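Local coordinates for protein pumilio homolog 23 (Arabidopsis thaliana, PDB 5WZJ) that binds a specific sequence of 18S rRNA through Pumilio repeats that pack into a right-handed superhelix, at residues 249-252 with 253-257; 267-271 with 272-276. All coordinates share one frame; numbering follows the deposited sequence.

Overall arrangement
From the N terminus, the chain first reaches contact 1 at the end of helix 244-254, where residues 253-257 finish the last turn and leave the helix at Arg-256. Residues 259-265 are not modelled; contact 2 then lies where residues 267-271 lead into helix 271-279. Each contact is local, the first a helix C-terminus and the second a helix N-terminus, so neither closes a long loop; they stand in series, neither nested nor crossing. Their centres are about 11 Å apart, and they touch through a 2.8 Å salt bridge from Arg-256 NH2 to Glu-276 OE2 and through packing of Phe-267 on Pro-252 and Cys-257. Together they join the end of Pumilio repeat 4 to the start of repeat 5.

Contact 1: 249-252 with 253-257; sequences EIIP and LILRC
Ile-254 N hydrogen-bonds to Ile-250 O at 3.0 Å and Leu-255 N to Ile-251 O at 2.9 Å, both i to i+4 bonds of the last turn, although helix 244-254 is kinked at Pro-252, whose ring nitrogen has no hydrogen to give. Alongside the second bond, the side chains of Ile-251 and Leu-255 run next to each other in the same direction. In Ile-251, chi1 of -71° sets CG1 beside the backbone N and CG2 anti to it, and CG2 lies 3.9 Å from Leu-255 CD1. This apolar pair faces helix 284-296, where both residues touch Ile-293. The helix is closed by a Schellman motif. Arg-256 takes positive phi (63°), and two hydrogen bonds reach back into the last turn: Cys-257 N to Pro-252 O at 2.9 Å, with the donor in the carbonyl plane, and Arg-256 N to Leu-253 O at 3.2 Å. The reversal brings Cys-257 beside Pro-252, SG 4.4 Å from Pro-252 CB. Ile-254 CG1 lies over the preceding turn, 3.5 Å from Ile-250 O, while both isoleucines also meet Leu-213 of helix 202-213 and Leu-237 of helix 227-239. Leu-253, partly exposed, brings CG to 3.5 Å from Glu-249 O.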
# COMPACT_ATOMS: atom_id res chain seq x y z
N GLU A 249 -15.49 -15.43 -12.99
CA GLU A 249 -15.45 -16.87 -12.80
C GLU A 249 -14.83 -17.25 -11.46
O GLU A 249 -15.31 -18.17 -10.80
CB GLU A 249 -14.66 -17.52 -13.95
CG GLU A 249 -15.02 -18.99 -14.24
CD GLU A 249 -16.28 -19.13 -15.10
OE1 GLU A 249 -16.98 -18.12 -15.38
OE2 GLU A 249 -16.58 -20.28 -15.51
N ILE A 250 -13.77 -16.55 -11.03
CA ILE A 250 -13.02 -17.02 -9.87
C ILE A 250 -13.63 -16.54 -8.56
O ILE A 250 -13.61 -17.26 -7.55
CB ILE A 250 -11.53 -16.63 -9.98
CG1 ILE A 250 -11.35 -15.12 -9.97
CG2 ILE A 250 -10.89 -17.24 -11.21
CD1 ILE A 250 -9.92 -14.70 -10.28
N ILE A 251 -14.16 -15.32 -8.51
CA ILE A 251 -14.67 -14.79 -7.24
C ILE A 251 -15.86 -15.60 -6.71
O ILE A 251 -15.88 -15.90 -5.51
CB ILE A 251 -14.96 -13.29 -7.36
CG1 ILE A 251 -13.65 -12.50 -7.47
CG2 ILE A 251 -15.79 -12.80 -6.16
CD1 ILE A 251 -13.88 -11.01 -7.74
N PRO A 252 -16.83 -15.99 -7.54
CA PRO A 252 -17.91 -16.87 -7.02
C PRO A 252 -17.40 -18.20 -6.47
O PRO A 252 -18.00 -18.72 -5.52
CB PRO A 252 -18.82 -17.09 -8.25
CG PRO A 252 -18.56 -15.92 -9.12
CD PRO A 252 -17.13 -15.53 -8.91
N LEU A 253 -16.33 -18.76 -7.04
CA LEU A 253 -15.73 -19.97 -6.45
C LEU A 253 -15.16 -19.68 -5.06
O LEU A 253 -15.41 -20.42 -4.11
CB LEU A 253 -14.64 -20.53 -7.38
CG LEU A 253 -15.06 -21.06 -8.76
CD1 LEU A 253 -13.84 -21.40 -9.63
CD2 LEU A 253 -15.97 -22.27 -8.63
N ILE A 254 -14.41 -18.59 -4.93
CA ILE A 254 -13.84 -18.23 -3.62
C ILE A 254 -14.93 -17.99 -2.59
O ILE A 254 -14.79 -18.37 -1.42
CB ILE A 254 -12.92 -17.00 -3.76
CG1 ILE A 254 -11.72 -17.34 -4.66
CG2 ILE A 254 -12.49 -16.49 -2.37
CD1 ILE A 254 -10.81 -16.15 -4.92
N LEU A 255 -16.02 -17.33 -2.99
CA LEU A 255 -17.10 -17.00 -2.06
C LEU A 255 -18.10 -18.13 -1.89
O LEU A 255 -19.07 -17.96 -1.14
CB LEU A 255 -17.84 -15.73 -2.52
CG LEU A 255 -17.01 -14.44 -2.42
CD1 LEU A 255 -17.81 -13.22 -2.86
CD2 LEU A 255 -16.47 -14.24 -1.00
N ARG A 256 -17.91 -19.25 -2.58
CA ARG A 256 -18.78 -20.43 -2.50
C ARG A 256 -20.21 -20.14 -2.97
O ARG A 256 -21.17 -20.71 -2.45
CB ARG A 256 -18.81 -21.00 -1.07
CG ARG A 256 -17.42 -21.45 -0.59
CD ARG A 256 -17.37 -21.71 0.90
NE ARG A 256 -18.34 -22.71 1.33
CZ ARG A 256 -19.48 -22.44 1.97
NH1 ARG A 256 -20.31 -23.43 2.31
NH2 ARG A 256 -19.81 -21.18 2.26
N CYS A 257 -20.40 -19.28 -3.96
CA CYS A 257 -21.77 -19.00 -4.36
C CYS A 257 -22.02 -19.34 -5.83
O CYS A 257 -22.87 -18.74 -6.49
CB CYS A 257 -22.17 -17.56 -4.03
SG CYS A 257 -21.08 -16.28 -4.53

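Contact 2: 267-271 with 272-276; sequences FHIET and NVAKE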
# COMPACT_ATOMS: atom_id res chain seq x y z
N PHE A 267 -24.34 -13.42 -11.76
CA PHE A 267 -23.77 -13.60 -10.43
C PHE A 267 -24.80 -13.23 -9.36
O PHE A 267 -25.28 -12.09 -9.31
CB PHE A 267 -22.51 -12.74 -10.27
CG PHE A 267 -21.97 -12.71 -8.86
CD1 PHE A 267 -21.16 -13.74 -8.40
CD2 PHE A 267 -22.26 -11.66 -8.01
CE1 PHE A 267 -20.66 -13.72 -7.10
CE2 PHE A 267 -21.77 -11.63 -6.73
CZ PHE A 267 -20.96 -12.67 -6.27
N HIS A 268 -25.12 -14.19 -8.50
CA HIS A 268 -26.15 -14.02 -7.49
C HIS A 268 -25.66 -14.68 -6.21
O HIS A 268 -25.10 -15.78 -6.25
CB HIS A 268 -27.48 -14.64 -7.97
CG HIS A 268 -28.64 -14.42 -7.06
ND1 HIS A 268 -29.13 -15.41 -6.23
CD2 HIS A 268 -29.43 -13.34 -6.85
CE1 HIS A 268 -30.16 -14.94 -5.55
NE2 HIS A 268 -30.36 -13.68 -5.91
N ILE A 269 -25.83 -14.00 -5.08
CA ILE A 269 -25.48 -14.56 -3.78
C ILE A 269 -26.78 -14.92 -3.08
O ILE A 269 -27.50 -14.04 -2.61
CB ILE A 269 -24.66 -13.58 -2.92
CG1 ILE A 269 -23.41 -13.11 -3.65
CG2 ILE A 269 -24.28 -14.23 -1.60
CD1 ILE A 269 -22.70 -11.98 -2.91
N GLU A 270 -27.07 -16.22 -3.01
CA GLU A 270 -28.24 -16.72 -2.29
C GLU A 270 -28.16 -16.37 -0.81
O GLU A 270 -27.08 -16.17 -0.24
CB GLU A 270 -28.38 -18.24 -2.44
CG GLU A 270 -28.55 -18.74 -3.85
CD GLU A 270 -27.89 -20.10 -4.06
OE1 GLU A 270 -27.57 -20.77 -3.05
OE2 GLU A 270 -27.69 -20.51 -5.23
N THR A 271 -29.34 -16.33 -0.18
CA THR A 271 -29.47 -15.80 1.17
C THR A 271 -28.63 -16.57 2.19
O THR A 271 -28.00 -15.96 3.06
CB THR A 271 -30.95 -15.83 1.57
OG1 THR A 271 -31.68 -14.99 0.67
CG2 THR A 271 -31.15 -15.35 2.99
N ASN A 272 -28.59 -17.90 2.09
CA ASN A 272 -27.83 -18.67 3.08
C ASN A 272 -26.32 -18.49 2.89
O ASN A 272 -25.57 -18.43 3.87
CB ASN A 272 -28.22 -20.15 3.01
CG ASN A 272 -28.07 -20.74 1.61
OD1 ASN A 272 -28.11 -20.02 0.61
ND2 ASN A 272 -27.89 -22.06 1.54
N VAL A 273 -25.85 -18.40 1.64
CA VAL A 273 -24.43 -18.16 1.43
C VAL A 273 -24.06 -16.75 1.89
O VAL A 273 -23.00 -16.54 2.49
CB VAL A 273 -24.06 -18.39 -0.05
CG1 VAL A 273 -22.58 -18.13 -0.25
CG2 VAL A 273 -24.42 -19.81 -0.47
N ALA A 274 -24.92 -15.77 1.61
CA ALA A 274 -24.64 -14.41 2.08
C ALA A 274 -24.47 -14.36 3.59
O ALA A 274 -23.59 -13.67 4.11
CB ALA A 274 -25.76 -13.46 1.64
N LYS A 275 -25.32 -15.10 4.32
CA LYS A 275 -25.19 -15.19 5.77
C LYS A 275 -23.83 -15.76 6.17
O LYS A 275 -23.18 -15.25 7.09
CB LYS A 275 -26.33 -16.06 6.31
CG LYS A 275 -26.59 -15.94 7.80
CD LYS A 275 -28.04 -16.36 8.12
CE LYS A 275 -28.40 -16.13 9.58
NZ LYS A 275 -27.88 -17.20 10.48
N GLU A 276 -23.38 -16.83 5.51
CA GLU A 276 -22.10 -17.43 5.85
C GLU A 276 -20.94 -16.48 5.55
O GLU A 276 -19.98 -16.40 6.33
CB GLU A 276 -21.92 -18.75 5.08
CG GLU A 276 -22.92 -19.84 5.51
CD GLU A 276 -22.83 -21.11 4.68
OE1 GLU A 276 -23.25 -22.18 5.17
OE2 GLU A 276 -22.36 -21.05 3.52
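Glu-270 and Asn-272 meet at the start of helix 271-279, where Glu-270 holds the N-cap position. Its CB comes first, 3.5 Å from Asn-272 OD1. Beyond it, CG stands opposite the carbonyl carbon, and a bend at chi2 (147°) carries the carboxylate alongside the amide, the two side chains pointing the same way with their planes only 19° apart. At the tip, OE1 lies 3.8 Å from Asn-272 OD1 and 4.2 Å from Val-273 CG2. OE1 and OD1 are both acceptors, so their approach is not a hydrogen bond. A negative group beside the first turn of a helix would probably gain some stability from the helix dipole. Asn-272 OD1 also accepts a weak hydrogen bond from Val-273 N, bent to 127° at the hydrogen. The backbone supplies the firmer ties: Ala-274 N hydrogen-bonds to Glu-270 O at 2.9 Å, and Lys-275 N hydrogen-bonds to Thr-271 O at 3.1 Å, its donor tilted from the carbonyl plane. On the buried side, Ile-269, whose backbone N is hydrogen-bonded to Glu-304 OE2 of helix 299-310, places CG2 3.6 Å from Ala-274 CB and 4.4 Å from Val-273 CB.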